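Local coordinates for abietadiene synthase, chloroplastic (Abies grandis, PDB 3S9V), which belongs to the terpene synthase family, a largely helical plant enzyme that combines an N-terminal terpene synthase domain with a metal-binding domain, at residues Gln124-Lys127 with Gly128-Phe132; Arg524-Tyr527 with Thr528-Asn532; Gly578-Asn581 with Thr582-Ile586. All blocks are in the same frame, centred on the assembly; numbering follows the deposited sequence.

Contact 1. Residues Gln124-Lys127 with Gly128-Phe132; sequences QVQK and GIEFF
Gln126 and Glu130 meet one helical turn apart on the outer side of helix 122-136. The Gln126 chain leaves with CG anti to the backbone N (chi1 -172°), which swings it outward on the carbonyl side, and then bends at chi2, bringing NE2 across to the Glu130 carboxylate. There NE2 donates a weak hydrogen bond of 3.3 Å to Glu130 OE2, nearly straight at the hydrogen. Amide and carboxylate planes stand almost perpendicular, 87° apart, so the two groups share one N-H and do not lie flat on each other. Below them the packing is closer: Glu130 CG sits 3.0 Å from Gln126 O, the same oxygen that accepts the backbone bond from Glu130 N. Glu130 also touches a neighbouring molecule in the crystal, so its pose may owe something to the lattice.

Lys127 contributes differently. Its O accepts the backbone bond from Phe131 N at 3.0 Å, while beyond CG the chain runs out straight, its side chain touching Gln87. A long, flexible cation suits this exposed position, whereas Gly128 is buried and its N closes the turn on Gln124 O at 2.8 Å; Gln124 O also accepts from Gln87 NE2.

Next to the polar pair, Ile129 turns into the protein. Its CG1 lies 3.3 Å from Val125 O, and its CD1 makes a looser apolar contact of 4.2 Å with Val125 CG1, on the side where Val125 packs against helix 101-117. This division is that of an amphipathic helix, as in the paired helices of the alpha-barrel domains of plant diterpene synthases. Because the bridge between Gln126 and Glu130 is long and exposed, it probably adds little to stability, and the four successive backbone bonds are likely to carry most of the cohesion here.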
ATOM      1  N   GLN A 124      27.700  35.669  12.249  1.00 32.56           N
ATOM      2  CA  GLN A 124      26.828  34.496  12.221  1.00 29.96           C
ATOM      3  C   GLN A 124      27.061  33.622  13.452  1.00 24.95           C
ATOM      4  O   GLN A 124      26.114  33.112  14.049  1.00 20.99           O
ATOM      5  CB  GLN A 124      27.048  33.663  10.952  1.00 28.39           C
ATOM      6  CG  GLN A 124      26.607  34.354   9.678  1.00 28.90           C
ATOM      7  CD  GLN A 124      27.752  35.037   8.963  1.00 32.47           C
ATOM      8  OE1 GLN A 124      28.630  35.625   9.595  1.00 37.21           O
ATOM      9  NE2 GLN A 124      27.744  34.971   7.635  1.00 27.71           N
ATOM     10  N   VAL A 125      28.319  33.455  13.837  1.00 24.10           N
ATOM     11  CA  VAL A 125      28.619  32.647  15.005  1.00 24.23           C
ATOM     12  C   VAL A 125      27.951  33.255  16.228  1.00 28.88           C
ATOM     13  O   VAL A 125      27.364  32.539  17.034  1.00 29.22           O
ATOM     14  CB  VAL A 125      30.137  32.533  15.247  1.00 21.26           C
ATOM     15  CG1 VAL A 125      30.400  31.957  16.626  1.00 20.50           C
ATOM     16  CG2 VAL A 125      30.758  31.635  14.194  1.00 13.65           C
ATOM     17  N   GLN A 126      28.024  34.578  16.361  1.00 31.68           N
ATOM     18  CA  GLN A 126      27.405  35.244  17.505  1.00 34.10           C
ATOM     19  C   GLN A 126      25.880  35.066  17.518  1.00 32.06           C
ATOM     20  O   GLN A 126      25.297  34.767  18.567  1.00 30.63           O
ATOM     21  CB  GLN A 126      27.763  36.735  17.522  1.00 35.02           C
ATOM     22  CG  GLN A 126      27.315  37.464  18.788  1.00 39.00           C
ATOM     23  CD  GLN A 126      27.620  36.674  20.060  1.00 46.99           C
ATOM     24  OE1 GLN A 126      28.677  36.046  20.182  1.00 46.11           O
ATOM     25  NE2 GLN A 126      26.698  36.714  21.017  1.00 40.14           N
ATOM     26  N   LYS A 127      25.236  35.253  16.365  1.00 27.48           N
ATOM     27  CA  LYS A 127      23.787  35.075  16.281  1.00 31.74           C
ATOM     28  C   LYS A 127      23.415  33.617  16.575  1.00 29.07           C
ATOM     29  O   LYS A 127      22.364  33.337  17.160  1.00 25.73           O
ATOM     30  CB  LYS A 127      23.266  35.448  14.890  1.00 33.10           C
ATOM     31  CG  LYS A 127      23.206  36.928  14.615  1.00 42.00           C
ATOM     32  CD  LYS A 127      22.721  37.185  13.200  1.00 53.42           C
ATOM     33  CE  LYS A 127      22.662  38.674  12.907  1.00 61.22           C
ATOM     34  NZ  LYS A 127      22.158  38.943  11.532  1.00 69.17           N
ATOM     35  N   GLY A 128      24.278  32.696  16.152  1.00 25.11           N
ATOM     36  CA  GLY A 128      24.031  31.285  16.382  1.00 20.94           C
ATOM     37  C   GLY A 128      24.115  30.975  17.861  1.00 19.85           C
ATOM     38  O   GLY A 128      23.288  30.240  18.399  1.00 19.26           O
ATOM     39  N   ILE A 129      25.117  31.548  18.521  1.00 22.12           N
ATOM     40  CA  ILE A 129      25.305  31.342  19.951  1.00 24.47           C
ATOM     41  C   ILE A 129      24.067  31.793  20.710  1.00 22.48           C
ATOM     42  O   ILE A 129      23.577  31.084  21.595  1.00 19.07           O
ATOM     43  CB  ILE A 129      26.541  32.114  20.480  1.00 27.17           C
ATOM     44  CG1 ILE A 129      27.819  31.388  20.059  1.00 29.47           C
ATOM     45  CG2 ILE A 129      26.490  32.223  22.001  1.00 29.39           C
ATOM     46  CD1 ILE A 129      29.086  32.033  20.574  1.00 33.03           C
ATOM     47  N   GLU A 130      23.557  32.965  20.347  1.00 24.22           N
ATOM     48  CA  GLU A 130      22.374  33.514  20.997  1.00 23.52           C
ATOM     49  C   GLU A 130      21.170  32.620  20.773  1.00 24.07           C
ATOM     50  O   GLU A 130      20.406  32.362  21.703  1.00 25.64           O
ATOM     51  CB  GLU A 130      22.096  34.922  20.478  1.00 26.16           C
ATOM     52  CG  GLU A 130      23.331  35.812  20.539  1.00 34.87           C
ATOM     53  CD  GLU A 130      23.064  37.247  20.132  1.00 36.91           C
ATOM     54  OE1 GLU A 130      22.195  37.477  19.263  1.00 39.15           O
ATOM     55  OE2 GLU A 130      23.742  38.146  20.673  1.00 42.70           O
ATOM     56  N   PHE A 131      20.989  32.137  19.545  1.00 24.62           N
ATOM     57  CA  PHE A 131      19.859  31.255  19.284  1.00 21.33           C
ATOM     58  C   PHE A 131      20.000  29.997  20.121  1.00 18.94           C
ATOM     59  O   PHE A 131      19.063  29.581  20.793  1.00 21.67           O
ATOM     60  CB  PHE A 131      19.778  30.829  17.821  1.00 18.91           C
ATOM     61  CG  PHE A 131      18.773  29.736  17.590  1.00 19.97           C
ATOM     62  CD1 PHE A 131      17.422  30.036  17.455  1.00 22.11           C
ATOM     63  CD2 PHE A 131      19.163  28.399  17.601  1.00 14.36           C
ATOM     64  CE1 PHE A 131      16.479  29.026  17.340  1.00 16.93           C
ATOM     65  CE2 PHE A 131      18.224  27.384  17.487  1.00 13.22           C
ATOM     66  CZ  PHE A 131      16.881  27.696  17.357  1.00 14.59           C
ATOM     67  N   PHE A 132      21.178  29.388  20.068  1.00 19.52           N
ATOM     68  CA  PHE A 132      21.426  28.164  20.817  1.00 21.33           C
ATOM     69  C   PHE A 132      21.125  28.347  22.299  1.00 21.24           C
ATOM     70  O   PHE A 132      20.539  27.468  22.927  1.00 22.52           O
ATOM     71  CB  PHE A 132      22.876  27.708  20.624  1.00 20.82           C
ATOM     72  CG  PHE A 132      23.239  26.479  21.421  1.00 26.28           C
ATOM     73  CD1 PHE A 132      23.520  26.569  22.781  1.00 32.15           C
ATOM     74  CD2 PHE A 132      23.294  25.232  20.814  1.00 25.75           C
ATOM     75  CE1 PHE A 132      23.849  25.435  23.518  1.00 32.14           C
ATOM     76  CE2 PHE A 132      23.619  24.095  21.542  1.00 27.84           C
ATOM     77  CZ  PHE A 132      23.897  24.195  22.893  1.00 31.09           C
TER

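Contact 2. Residues Arg524-Tyr527 with Thr528-Asn532; sequences REVY and TKTSN
The ring of Tyr527 has the backbone N of Thr528 at its edge, near its plane, while Ser531 OG approaches obliquely, 3.4 Å from CE1. A second flat group that meets the other segment, the Glu525 carboxylate, is approached from above its plane by Lys529 NZ, which makes a salt bridge of 2.7 Å to OE2. Extended chains on both residues, one turn apart, let the charges join; Glu525 OE1 pairs also with Lys522, and the buried Lys529 makes a cation-pi contact with Trp488.

Hydroxyl residues suit this largely buried stretch of helix because they can return their polar ends to its own carbonyls. Thr528 places OG1 beside its backbone N (chi1 -60°), and from there it donates to Arg524 O at 2.8 Å; Thr528 N reaches that oxygen from the opposite face of the carbonyl plane. Ser531 repeats the scheme, N and OG both gripping Tyr527 O. Thr530 OG1 is modelled only 2.5 Å from Val526 O, a length to be doubted.

The C-terminal end of helix 521-541 runs into the aspartate-rich DDxxD sequence characteristic of class I terpene synthases. Among its neighbours, helix 641-648 covers Val526 and Tyr527, helix 461-491 lies against Thr528 and Lys529, and helix 504-514 touches Thr528 and Ser531. Arg524 ties in helix 461-491 through a salt bridge to Glu481, and Tyr527 OH bonds Thr750 on helix 741-757.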
ATOM      1  N   ARG A 524     -19.088  -1.909 -16.982  1.00 19.33           N
ATOM      2  CA  ARG A 524     -19.750  -1.660 -15.703  1.00 20.41           C
ATOM      3  C   ARG A 524     -21.262  -1.883 -15.813  1.00 26.07           C
ATOM      4  O   ARG A 524     -21.897  -2.460 -14.914  1.00 22.33           O
ATOM      5  CB  ARG A 524     -19.502  -0.221 -15.241  1.00 18.95           C
ATOM      6  CG  ARG A 524     -18.121   0.040 -14.668  1.00 17.12           C
ATOM      7  CD  ARG A 524     -18.124   1.343 -13.888  1.00 19.43           C
ATOM      8  NE  ARG A 524     -18.118   2.515 -14.763  1.00 23.36           N
ATOM      9  CZ  ARG A 524     -17.055   2.926 -15.451  1.00 23.52           C
ATOM     10  NH1 ARG A 524     -15.905   2.261 -15.368  1.00 18.01           N
ATOM     11  NH2 ARG A 524     -17.136   4.005 -16.218  1.00 20.68           N
ATOM     12  N   GLU A 525     -21.830  -1.417 -16.924  1.00 24.67           N
ATOM     13  CA  GLU A 525     -23.263  -1.535 -17.165  1.00 26.56           C
ATOM     14  C   GLU A 525     -23.664  -3.003 -17.244  1.00 23.35           C
ATOM     15  O   GLU A 525     -24.558  -3.455 -16.525  1.00 22.47           O
ATOM     16  CB  GLU A 525     -23.639  -0.827 -18.473  1.00 31.26           C
ATOM     17  CG  GLU A 525     -25.123  -0.860 -18.816  1.00 38.58           C
ATOM     18  CD  GLU A 525     -25.378  -0.645 -20.304  1.00 45.83           C
ATOM     19  OE1 GLU A 525     -24.837   0.331 -20.868  1.00 50.82           O
ATOM     20  OE2 GLU A 525     -26.119  -1.451 -20.912  1.00 46.06           O
ATOM     21  N   VAL A 526     -22.989  -3.740 -18.117  1.00 16.85           N
ATOM     22  CA  VAL A 526     -23.279  -5.151 -18.304  1.00 18.54           C
ATOM     23  C   VAL A 526     -22.998  -5.969 -17.047  1.00 16.86           C
ATOM     24  O   VAL A 526     -23.667  -6.955 -16.789  1.00 16.71           O
ATOM     25  CB  VAL A 526     -22.478  -5.731 -19.488  1.00 19.02           C
ATOM     26  CG1 VAL A 526     -22.813  -7.204 -19.669  1.00 16.13           C
ATOM     27  CG2 VAL A 526     -22.805  -4.953 -20.763  1.00 21.12           C
ATOM     28  N   TYR A 527     -22.011  -5.546 -16.270  1.00 20.02           N
ATOM     29  CA  TYR A 527     -21.654  -6.236 -15.035  1.00 22.92           C
ATOM     30  C   TYR A 527     -22.825  -6.074 -14.067  1.00 21.78           C
ATOM     31  O   TYR A 527     -23.275  -7.029 -13.432  1.00 21.48           O
ATOM     32  CB  TYR A 527     -20.382  -5.604 -14.445  1.00 24.34           C
ATOM     33  CG  TYR A 527     -19.786  -6.327 -13.265  1.00 18.84           C
ATOM     34  CD1 TYR A 527     -20.467  -6.417 -12.057  1.00 20.30           C
ATOM     35  CD2 TYR A 527     -18.527  -6.920 -13.358  1.00 21.66           C
ATOM     36  CE1 TYR A 527     -19.910  -7.079 -10.966  1.00 12.63           C
ATOM     37  CE2 TYR A 527     -17.962  -7.578 -12.281  1.00 19.67           C
ATOM     38  CZ  TYR A 527     -18.658  -7.656 -11.084  1.00 21.40           C
ATOM     39  OH  TYR A 527     -18.093  -8.308 -10.009  1.00 17.37           O
ATOM     40  N   THR A 528     -23.319  -4.847 -13.976  1.00 20.28           N
ATOM     41  CA  THR A 528     -24.427  -4.523 -13.097  1.00 18.61           C
ATOM     42  C   THR A 528     -25.722  -5.247 -13.464  1.00 20.00           C
ATOM     43  O   THR A 528     -26.396  -5.804 -12.592  1.00 19.74           O
ATOM     44  CB  THR A 528     -24.677  -3.012 -13.104  1.00 21.35           C
ATOM     45  OG1 THR A 528     -23.493  -2.340 -12.655  1.00 15.79           O
ATOM     46  CG2 THR A 528     -25.858  -2.660 -12.203  1.00 13.45           C
ATOM     47  N   LYS A 529     -26.077  -5.233 -14.745  1.00 20.00           N
ATOM     48  CA  LYS A 529     -27.296  -5.901 -15.187  1.00 20.47           C
ATOM     49  C   LYS A 529     -27.199  -7.404 -14.980  1.00 22.58           C
ATOM     50  O   LYS A 529     -28.134  -8.032 -14.484  1.00 21.87           O
ATOM     51  CB  LYS A 529     -27.576  -5.584 -16.655  1.00 18.16           C
ATOM     52  CG  LYS A 529     -28.133  -4.176 -16.854  1.00 23.63           C
ATOM     53  CD  LYS A 529     -28.188  -3.781 -18.317  1.00 27.95           C
ATOM     54  CE  LYS A 529     -28.690  -2.348 -18.464  1.00 27.23           C
ATOM     55  NZ  LYS A 529     -28.621  -1.866 -19.874  1.00 32.54           N
ATOM     56  N   THR A 530     -26.059  -7.975 -15.346  1.00 21.45           N
ATOM     57  CA  THR A 530     -25.855  -9.405 -15.190  1.00 20.80           C
ATOM     58  C   THR A 530     -25.884  -9.822 -13.720  1.00 18.59           C
ATOM     59  O   THR A 530     -26.476 -10.841 -13.381  1.00 17.10           O
ATOM     60  CB  THR A 530     -24.529  -9.839 -15.822  1.00 21.45           C
ATOM     61  OG1 THR A 530     -24.442  -9.295 -17.148  1.00 19.61           O
ATOM     62  CG2 THR A 530     -24.462 -11.349 -15.909  1.00 12.78           C
ATOM     63  N   SER A 531     -25.256  -9.035 -12.849  1.00 19.32           N
ATOM     64  CA  SER A 531     -25.253  -9.344 -11.419  1.00 22.04           C
ATOM     65  C   SER A 531     -26.672  -9.272 -10.868  1.00 25.93           C
ATOM     66  O   SER A 531     -27.100 -10.143 -10.112  1.00 28.54           O
ATOM     67  CB  SER A 531     -24.375  -8.358 -10.645  1.00 23.02           C
ATOM     68  OG  SER A 531     -23.026  -8.443 -11.056  1.00 42.43           O
ATOM     69  N   ASN A 532     -27.401  -8.225 -11.246  1.00 29.65           N
ATOM     70  CA  ASN A 532     -28.773  -8.062 -10.779  1.00 30.34           C
ATOM     71  C   ASN A 532     -29.601  -9.268 -11.212  1.00 28.71           C
ATOM     72  O   ASN A 532     -30.443  -9.759 -10.458  1.00 29.36           O
ATOM     73  CB  ASN A 532     -29.388  -6.777 -11.337  1.00 30.65           C
ATOM     74  CG  ASN A 532     -30.297  -6.095 -10.334  1.00 39.96           C
ATOM     75  OD1 ASN A 532     -31.209  -6.715  -9.789  1.00 46.37           O
ATOM     76  ND2 ASN A 532     -30.049  -4.816 -10.080  1.00 37.08           N
TER

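Contact 3. Residues Gly578-Asn581 with Thr582-Ile586; sequences GFYN and TFNDI
Asn584 sets its amide nitrogen over the centre of the Tyr580 ring, with ND2 3.2 Å above the ring plane; the amide plane is steeply inclined to the ring, by 74°, so an amide edge and not its flat side meets the pi cloud. The tyrosine gives a polarisable face to a polar group, while Asn584 OD1 turns to Trp560 NE1, so both ends of the amide are engaged. Phe579 and Phe583 meet obliquely, their centroids 4.8 Å apart and planes at 47°. Phe583 CD1 lies over one face of Phe579, and the closest carbons are Phe579 CE1 and Phe583 CE1 at 3.4 Å. Both rings also meet Trp606 edge-to-face.

Helix 570-594 is one of the packed helices of the all-alpha class I terpene synthase fold, and bulky rings suit its inward side, where Phe583 touches helices 599-621 and 641-648.

The hydrogen bonds follow the backbone, with one side-chain addition. Thr582 OG1, set beside its own N (chi1 -69°), donates to Gly578 O at 3.1 Å from above the carbonyl plane, while Thr582 N reaches the same oxygen from the other face at 2.9 Å. Thus a buried hydroxyl is accommodated within the helix, and it has a weak further bond with Trp488 NE1. At Asp585 the backbone bond is weak, 3.4 Å from its N to Asn581 O, and the same N also reaches Thr582 O weakly.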
ATOM      1  N   GLY A 578     -38.098  -9.924 -19.299  1.00 30.62           N
ATOM      2  CA  GLY A 578     -37.059  -8.958 -18.991  1.00 31.26           C
ATOM      3  C   GLY A 578     -35.685  -9.556 -19.266  1.00 32.59           C
ATOM      4  O   GLY A 578     -34.834  -8.918 -19.882  1.00 30.60           O
ATOM      5  N   PHE A 579     -35.477 -10.790 -18.818  1.00 30.55           N
ATOM      6  CA  PHE A 579     -34.211 -11.492 -19.019  1.00 29.95           C
ATOM      7  C   PHE A 579     -33.887 -11.546 -20.512  1.00 29.41           C
ATOM      8  O   PHE A 579     -32.792 -11.184 -20.932  1.00 29.41           O
ATOM      9  CB  PHE A 579     -34.314 -12.916 -18.451  1.00 23.55           C
ATOM     10  CG  PHE A 579     -33.058 -13.740 -18.609  1.00 22.49           C
ATOM     11  CD1 PHE A 579     -31.984 -13.575 -17.748  1.00 23.03           C
ATOM     12  CD2 PHE A 579     -32.966 -14.706 -19.611  1.00 28.77           C
ATOM     13  CE1 PHE A 579     -30.836 -14.359 -17.876  1.00 20.60           C
ATOM     14  CE2 PHE A 579     -31.820 -15.494 -19.750  1.00 21.20           C
ATOM     15  CZ  PHE A 579     -30.755 -15.319 -18.879  1.00 17.20           C
ATOM     16  N   TYR A 580     -34.858 -12.000 -21.299  1.00 30.38           N
ATOM     17  CA  TYR A 580     -34.739 -12.127 -22.753  1.00 29.74           C
ATOM     18  C   TYR A 580     -34.472 -10.782 -23.450  1.00 29.04           C
ATOM     19  O   TYR A 580     -33.605 -10.683 -24.321  1.00 25.57           O
ATOM     20  CB  TYR A 580     -36.026 -12.771 -23.293  1.00 32.43           C
ATOM     21  CG  TYR A 580     -36.159 -12.911 -24.803  1.00 33.27           C
ATOM     22  CD1 TYR A 580     -36.938 -12.013 -25.544  1.00 36.52           C
ATOM     23  CD2 TYR A 580     -35.585 -13.988 -25.474  1.00 24.96           C
ATOM     24  CE1 TYR A 580     -37.148 -12.196 -26.920  1.00 31.31           C
ATOM     25  CE2 TYR A 580     -35.786 -14.178 -26.843  1.00 35.44           C
ATOM     26  CZ  TYR A 580     -36.570 -13.281 -27.559  1.00 38.15           C
ATOM     27  OH  TYR A 580     -36.774 -13.488 -28.909  1.00 43.03           O
ATOM     28  N   ASN A 581     -35.212  -9.747 -23.069  1.00 28.26           N
ATOM     29  CA  ASN A 581     -35.011  -8.442 -23.686  1.00 29.72           C
ATOM     30  C   ASN A 581     -33.635  -7.871 -23.339  1.00 31.03           C
ATOM     31  O   ASN A 581     -32.945  -7.319 -24.194  1.00 32.29           O
ATOM     32  CB  ASN A 581     -36.105  -7.461 -23.250  1.00 27.05           C
ATOM     33  CG  ASN A 581     -37.480  -7.862 -23.753  1.00 23.44           C
ATOM     34  OD1 ASN A 581     -37.604  -8.527 -24.780  1.00 27.98           O
ATOM     35  ND2 ASN A 581     -38.522  -7.446 -23.036  1.00 25.73           N
ATOM     36  N   THR A 582     -33.240  -8.009 -22.080  1.00 31.42           N
ATOM     37  CA  THR A 582     -31.954  -7.505 -21.646  1.00 29.47           C
ATOM     38  C   THR A 582     -30.807  -8.199 -22.371  1.00 28.52           C
ATOM     39  O   THR A 582     -29.919  -7.536 -22.904  1.00 29.21           O
ATOM     40  CB  THR A 582     -31.764  -7.682 -20.135  1.00 30.71           C
ATOM     41  OG1 THR A 582     -32.654  -6.804 -19.436  1.00 36.85           O
ATOM     42  CG2 THR A 582     -30.337  -7.369 -19.738  1.00 31.61           C
ATOM     43  N   PHE A 583     -30.824  -9.525 -22.430  1.00 24.39           N
ATOM     44  CA  PHE A 583     -29.718 -10.194 -23.084  1.00 24.60           C
ATOM     45  C   PHE A 583     -29.676 -10.195 -24.601  1.00 29.32           C
ATOM     46  O   PHE A 583     -28.619 -10.441 -25.181  1.00 29.56           O
ATOM     47  CB  PHE A 583     -29.542 -11.596 -22.518  1.00 19.78           C
ATOM     48  CG  PHE A 583     -28.958 -11.593 -21.139  1.00 25.23           C
ATOM     49  CD1 PHE A 583     -29.783 -11.584 -20.016  1.00 23.01           C
ATOM     50  CD2 PHE A 583     -27.576 -11.498 -20.959  1.00 26.36           C
ATOM     51  CE1 PHE A 583     -29.241 -11.474 -18.732  1.00 29.62           C
ATOM     52  CE2 PHE A 583     -27.025 -11.386 -19.680  1.00 22.75           C
ATOM     53  CZ  PHE A 583     -27.860 -11.372 -18.565  1.00 25.60           C
ATOM     54  N   ASN A 584     -30.801  -9.927 -25.259  1.00 33.01           N
ATOM     55  CA  ASN A 584     -30.773  -9.850 -26.713  1.00 34.60           C
ATOM     56  C   ASN A 584     -30.001  -8.564 -27.003  1.00 34.21           C
ATOM     57  O   ASN A 584     -29.283  -8.457 -27.998  1.00 33.42           O
ATOM     58  CB  ASN A 584     -32.180  -9.746 -27.307  1.00 32.41           C
ATOM     59  CG  ASN A 584     -32.788 -11.098 -27.602  1.00 34.85           C
ATOM     60  OD1 ASN A 584     -32.080 -12.066 -27.911  1.00 31.80           O
ATOM     61  ND2 ASN A 584     -34.109 -11.171 -27.531  1.00 33.12           N
ATOM     62  N   ASP A 585     -30.164  -7.598 -26.102  1.00 33.92           N
ATOM     63  CA  ASP A 585     -29.499  -6.306 -26.190  1.00 36.92           C
ATOM     64  C   ASP A 585     -27.996  -6.514 -26.005  1.00 35.89           C
ATOM     65  O   ASP A 585     -27.201  -6.138 -26.867  1.00 39.28           O
ATOM     66  CB  ASP A 585     -30.044  -5.374 -25.101  1.00 45.49           C
ATOM     67  CG  ASP A 585     -29.376  -4.008 -25.102  1.00 66.73           C
ATOM     68  OD1 ASP A 585     -29.759  -3.160 -24.263  1.00 74.20           O
ATOM     69  OD2 ASP A 585     -28.472  -3.776 -25.934  1.00 75.42           O
ATOM     70  N   ILE A 586     -27.619  -7.115 -24.877  1.00 31.97           N
ATOM     71  CA  ILE A 586     -26.221  -7.408 -24.566  1.00 23.79           C
ATOM     72  C   ILE A 586     -25.610  -8.290 -25.657  1.00 23.65           C
ATOM     73  O   ILE A 586     -24.432  -8.167 -25.978  1.00 26.10           O
ATOM     74  CB  ILE A 586     -26.114  -8.104 -23.184  1.00 22.71           C
ATOM     75  CG1 ILE A 586     -26.326  -7.070 -22.083  1.00 20.83           C
ATOM     76  CG2 ILE A 586     -24.770  -8.815 -23.026  1.00 19.90           C
ATOM     77  CD1 ILE A 586     -26.377  -7.650 -20.688  1.00 27.85           C
TER

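Overall arrangement
All three contacts join successive turns of single helices, but their settings differ. Contact 1, on helix 122-136, lies across the chain's centre from the others, its centre about 70 Å from that of contact 2, and is partly exposed, with a weak polar bridge outside and aliphatic packing inside. Contact 2 is buried, and there threonine and serine hydroxyls bind helix carbonyls and a salt bridge pairs the charges. Contact 3, partly buried, relies more on aromatic rings, though it shares the threonine-to-carbonyl bond. Contacts 2 and 3 touch within the metal-binding domain, where Val526 CG1 lies 3.7 Å from Ile586 CD1, and helix 641-648 packs against both.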